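Local coordinates for probable L,D-transpeptidase 3 (Mycobacterium tuberculosis, PDB 6D4K), which is a probable L,D-transpeptidase of the mycobacterial cell wall, does not form 3->3 cross-links from tetrapeptide stems, and may attach proteins to peptidoglycan, at residues Y24-G36 against H43-N55. Numbering follows the deposited sequence.
Sequences YGFAVASVLPTRG and HPVVVTFSAPITN
Leu-32 and Val-46 pair through two reciprocal backbone hydrogen bonds, Leu-32 N to Val-46 O and Val-46 N to Leu-32 O, each 2.8 Å, and Thr-48 N reaches Ser-30 O almost straight (173°). Ala-29 N and Ser-30 N both donate to Thr-48 O, at 2.7 and 3.3 Å, the shorter bond being more bent (138°); two residues facing one define a classic beta bulge. Beyond it Ser-50 N donates to Ala-27 O, and a water bridges Gly-25 O and Ala-27 O to Ala-51 N where the two segments diverge past the strand ends.

At the other end the cis Pro-33 lays CG over one face of the His-43 ring, 4.2 Å from its centroid, a CH-pi contact. His-43 ND1 donates in its ring plane to Pro-44 O (2.7 Å), which fixes the ring's rotation.

With CG anti to its carbonyl carbon (chi1 -66°), Phe-49 turns its ring edge to Phe-26 O, while Ile-53 CD1 sits over one face and Val-47 CG1 over the other. Helix 59-65 packs against Phe-26 and Ile-53. Val-28 CG2 meets Val-47 CG1 at 3.8 Å, and Val-31 touches Val-45 and Leu-107. Backbone bonds thus join edge strand 28-32 to strand 45-49, while apolar contacts on the Val-31/Val-47 face link it to the rest of the Ig-like domain.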
loop_
_atom_site.group_PDB
_atom_site.type_symbol
_atom_site.label_atom_id
_atom_site.label_comp_id
_atom_site.label_asym_id
_atom_site.label_seq_id
_atom_site.Cartn_x
_atom_site.Cartn_y
_atom_site.Cartn_z
ATOM N N TYR A 24 30.628 -2.770 16.199
ATOM C CA TYR A 24 29.295 -3.336 16.016
ATOM C C TYR A 24 28.226 -2.252 15.880
ATOM O O TYR A 24 27.068 -2.450 16.259
ATOM C CB TYR A 24 28.955 -4.316 17.148
ATOM C CG TYR A 24 29.124 -3.767 18.552
ATOM C CD1 TYR A 24 28.107 -3.047 19.171
ATOM C CD2 TYR A 24 30.297 -3.983 19.269
ATOM C CE1 TYR A 24 28.256 -2.550 20.458
ATOM C CE2 TYR A 24 30.454 -3.490 20.558
ATOM C CZ TYR A 24 29.429 -2.775 21.147
ATOM O OH TYR A 24 29.574 -2.281 22.429
ATOM N N GLY A 25 28.626 -1.107 15.323
ATOM C CA GLY A 25 27.683 -0.021 15.119
ATOM C C GLY A 25 26.618 -0.336 14.087
ATOM O O GLY A 25 25.519 0.227 14.132
ATOM N N PHE A 26 26.920 -1.231 13.146
ATOM C CA PHE A 26 25.951 -1.635 12.139
ATOM C C PHE A 26 25.310 -2.981 12.452
ATOM O O PHE A 26 24.770 -3.624 11.547
ATOM C CB PHE A 26 26.570 -1.635 10.739
ATOM C CG PHE A 26 27.270 -0.350 10.373
ATOM C CD1 PHE A 26 26.784 0.877 10.804
ATOM C CD2 PHE A 26 28.399 -0.374 9.569
ATOM C CE1 PHE A 26 27.433 2.064 10.457
ATOM C CE2 PHE A 26 29.050 0.805 9.216
ATOM C CZ PHE A 26 28.564 2.024 9.658
ATOM N N ALA A 27 25.344 -3.409 13.717
ATOM C CA ALA A 27 24.706 -4.659 14.118
ATOM C C ALA A 27 23.220 -4.633 13.782
ATOM O O ALA A 27 22.502 -3.698 14.151
ATOM C CB ALA A 27 24.886 -4.868 15.622
ATOM N N VAL A 28 22.757 -5.677 13.105
ATOM C CA VAL A 28 21.367 -5.792 12.678
ATOM C C VAL A 28 20.574 -6.574 13.719
ATOM O O VAL A 28 20.890 -7.731 14.025
ATOM C CB VAL A 28 21.276 -6.472 11.309
ATOM C CG1 VAL A 28 19.819 -6.772 10.965
ATOM C CG2 VAL A 28 21.905 -5.597 10.251
ATOM N N ALA A 29 19.523 -5.948 14.247
ATOM C CA ALA A 29 18.674 -6.641 15.204
ATOM C C ALA A 29 17.753 -7.617 14.489
ATOM O O ALA A 29 17.598 -8.769 14.920
ATOM C CB ALA A 29 17.866 -5.625 16.013
ATOM N N SER A 30 17.150 -7.184 13.384
ATOM C CA SER A 30 16.108 -7.983 12.758
ATOM C C SER A 30 15.867 -7.492 11.339
ATOM O O SER A 30 16.240 -6.374 10.978
ATOM C CB SER A 30 14.809 -7.908 13.564
ATOM O OG SER A 30 14.362 -6.569 13.637
ATOM N N VAL A 31 15.202 -8.343 10.554
ATOM C CA VAL A 31 14.895 -8.076 9.162
ATOM C C VAL A 31 13.456 -8.480 8.899
ATOM O O VAL A 31 12.993 -9.509 9.409
ATOM C CB VAL A 31 15.835 -8.891 8.252
ATOM C CG1 VAL A 31 15.299 -8.966 6.839
ATOM C CG2 VAL A 31 17.214 -8.285 8.296
ATOM N N LEU A 32 12.755 -7.677 8.095
ATOM C CA LEU A 32 11.469 -8.082 7.526
ATOM C C LEU A 32 11.676 -8.216 6.025
ATOM O O LEU A 32 12.441 -7.444 5.444
ATOM C CB LEU A 32 10.393 -7.028 7.750
ATOM C CG LEU A 32 10.018 -6.689 9.188
ATOM C CD1 LEU A 32 8.964 -5.600 9.166
ATOM C CD2 LEU A 32 9.530 -7.926 9.926
ATOM N N PRO A 33 10.986 -9.169 5.371
ATOM C CA PRO A 33 10.078 -10.190 5.912
ATOM C C PRO A 33 10.760 -11.166 6.893
ATOM O O PRO A 33 11.963 -11.427 6.758
ATOM C CB PRO A 33 9.623 -10.942 4.649
ATOM C CG PRO A 33 9.707 -9.946 3.588
ATOM C CD PRO A 33 10.960 -9.160 3.899
ATOM N N THR A 34 10.005 -11.662 7.883
ATOM C CA THR A 34 10.530 -12.696 8.762
ATOM C C THR A 34 10.709 -14.001 7.988
ATOM O O THR A 34 10.148 -14.194 6.905
ATOM C CB THR A 34 9.621 -12.916 9.986
ATOM O OG1 THR A 34 8.361 -13.465 9.579
ATOM C CG2 THR A 34 9.376 -11.620 10.747
ATOM N N ARG A 35 11.459 -14.930 8.577
ATOM C CA ARG A 35 11.721 -16.194 7.899
ATOM C C ARG A 35 10.410 -16.936 7.650
ATOM O O ARG A 35 9.650 -17.220 8.585
ATOM C CB ARG A 35 12.666 -17.057 8.734
ATOM C CG ARG A 35 13.127 -18.312 8.003
ATOM C CD ARG A 35 14.037 -19.176 8.870
ATOM N NE ARG A 35 15.217 -18.445 9.327
ATOM C CZ ARG A 35 16.359 -18.357 8.651
ATOM N NH1 ARG A 35 16.492 -18.966 7.478
ATOM N NH2 ARG A 35 17.374 -17.665 9.153
ATOM N N GLY A 36 10.132 -17.224 6.384
ATOM C CA GLY A 36 8.949 -17.962 6.008
ATOM C C GLY A 36 7.675 -17.147 5.945
ATOM O O GLY A 36 6.605 -17.723 5.721
ATOM N N HIS A 43 6.852 -6.303 -1.367
ATOM C CA HIS A 43 7.234 -6.078 0.024
ATOM C C HIS A 43 8.698 -5.643 0.107
ATOM O O HIS A 43 9.569 -6.312 -0.459
ATOM C CB HIS A 43 7.013 -7.328 0.877
ATOM C CG HIS A 43 6.950 -7.047 2.359
ATOM N ND1 HIS A 43 8.036 -6.595 3.078
ATOM C CD2 HIS A 43 5.931 -7.158 3.253
ATOM C CE1 HIS A 43 7.688 -6.431 4.343
ATOM N NE2 HIS A 43 6.419 -6.775 4.478
ATOM N N PRO A 44 9.011 -4.556 0.805
ATOM C CA PRO A 44 10.414 -4.156 0.952
ATOM C C PRO A 44 11.159 -5.062 1.920
ATOM O O PRO A 44 10.582 -5.837 2.687
ATOM C CB PRO A 44 10.308 -2.730 1.503
ATOM C CG PRO A 44 8.999 -2.720 2.257
ATOM C CD PRO A 44 8.080 -3.576 1.397
ATOM N N VAL A 45 12.478 -4.948 1.886
ATOM C CA VAL A 45 13.334 -5.586 2.875
ATOM C C VAL A 45 13.674 -4.529 3.921
ATOM O O VAL A 45 14.321 -3.522 3.612
ATOM C CB VAL A 45 14.584 -6.196 2.235
ATOM C CG1 VAL A 45 15.446 -6.823 3.318
ATOM C CG2 VAL A 45 14.175 -7.231 1.172
ATOM N N VAL A 46 13.221 -4.734 5.148
ATOM C CA VAL A 46 13.310 -3.718 6.195
ATOM C C VAL A 46 14.329 -4.182 7.231
ATOM O O VAL A 46 14.156 -5.237 7.855
ATOM C CB VAL A 46 11.944 -3.434 6.838
ATOM C CG1 VAL A 46 12.040 -2.240 7.802
ATOM C CG2 VAL A 46 10.893 -3.185 5.761
ATOM N N VAL A 47 15.381 -3.394 7.413
ATOM C CA VAL A 47 16.510 -3.758 8.251
ATOM C C VAL A 47 16.486 -2.855 9.485
ATOM O O VAL A 47 16.558 -1.628 9.365
ATOM C CB VAL A 47 17.840 -3.615 7.491
ATOM C CG1 VAL A 47 18.988 -4.029 8.406
ATOM C CG2 VAL A 47 17.830 -4.438 6.175
ATOM N N THR A 48 16.370 -3.458 10.668
ATOM C CA THR A 48 16.340 -2.722 11.930
ATOM C C THR A 48 17.670 -2.925 12.637
ATOM O O THR A 48 18.088 -4.067 12.867
ATOM C CB THR A 48 15.189 -3.208 12.813
ATOM O OG1 THR A 48 13.949 -2.927 12.154
ATOM C CG2 THR A 48 15.226 -2.497 14.178
ATOM N N PHE A 49 18.326 -1.821 12.968
ATOM C CA PHE A 49 19.629 -1.856 13.616
ATOM C C PHE A 49 19.501 -1.881 15.137
ATOM O O PHE A 49 18.536 -1.371 15.708
ATOM C CB PHE A 49 20.479 -0.658 13.190
ATOM C CG PHE A 49 20.862 -0.687 11.742
ATOM C CD1 PHE A 49 21.958 -1.429 11.334
ATOM C CD2 PHE A 49 20.133 0.017 10.802
ATOM C CE1 PHE A 49 22.344 -1.461 9.994
ATOM C CE2 PHE A 49 20.493 -0.019 9.440
ATOM C CZ PHE A 49 21.607 -0.750 9.049
ATOM N N SER A 50 20.495 -2.476 15.799
ATOM C CA SER A 50 20.447 -2.553 17.259
ATOM C C SER A 50 20.576 -1.180 17.902
ATOM O O SER A 50 20.069 -0.977 19.006
ATOM C CB SER A 50 21.507 -3.524 17.788
ATOM O OG SER A 50 21.167 -4.851 17.445
ATOM N N ALA A 51 21.227 -0.229 17.236
ATOM C CA ALA A 51 21.350 1.123 17.763
ATOM C C ALA A 51 21.231 2.142 16.635
ATOM O O ALA A 51 21.563 1.837 15.486
ATOM C CB ALA A 51 22.686 1.339 18.488
ATOM N N PRO A 52 20.767 3.347 16.940
ATOM C CA PRO A 52 20.656 4.379 15.901
ATOM C C PRO A 52 21.985 4.685 15.229
ATOM O O PRO A 52 23.047 4.700 15.858
ATOM C CB PRO A 52 20.143 5.598 16.678
ATOM C CG PRO A 52 19.407 5.011 17.829
ATOM C CD PRO A 52 20.175 3.786 18.217
ATOM N N ILE A 53 21.908 4.946 13.927
ATOM C CA ILE A 53 23.027 5.468 13.165
ATOM C C ILE A 53 22.687 6.922 12.891
ATOM O O ILE A 53 21.986 7.244 11.924
ATOM C CB ILE A 53 23.232 4.661 11.874
ATOM C CG1 ILE A 53 23.476 3.187 12.217
ATOM C CG2 ILE A 53 24.398 5.238 11.102
ATOM C CD1 ILE A 53 23.310 2.248 11.056
ATOM N N THR A 54 23.150 7.807 13.766
ATOM C CA THR A 54 22.724 9.196 13.690
ATOM C C THR A 54 23.542 10.016 12.709
ATOM O O THR A 54 23.095 11.097 12.314
ATOM C CB THR A 54 22.752 9.836 15.078
ATOM O OG1 THR A 54 23.991 9.523 15.728
ATOM C CG2 THR A 54 21.596 9.308 15.919
ATOM N N ASN A 55 24.714 9.529 12.300
ATOM C CA ASN A 55 25.568 10.261 11.379
ATOM C C ASN A 55 25.163 9.877 9.962
ATOM O O ASN A 55 25.434 8.737 9.539
ATOM C CB ASN A 55 27.027 9.909 11.631
ATOM C CG ASN A 55 27.982 10.701 10.762
ATOM O OD1 ASN A 55 27.632 11.119 9.660
ATOM N ND2 ASN A 55 29.202 10.892 11.245
HETATM O O HOH W 1 23.361 -1.264 15.403
HETATM O O HOH W 2 25.068 2.625 15.532
#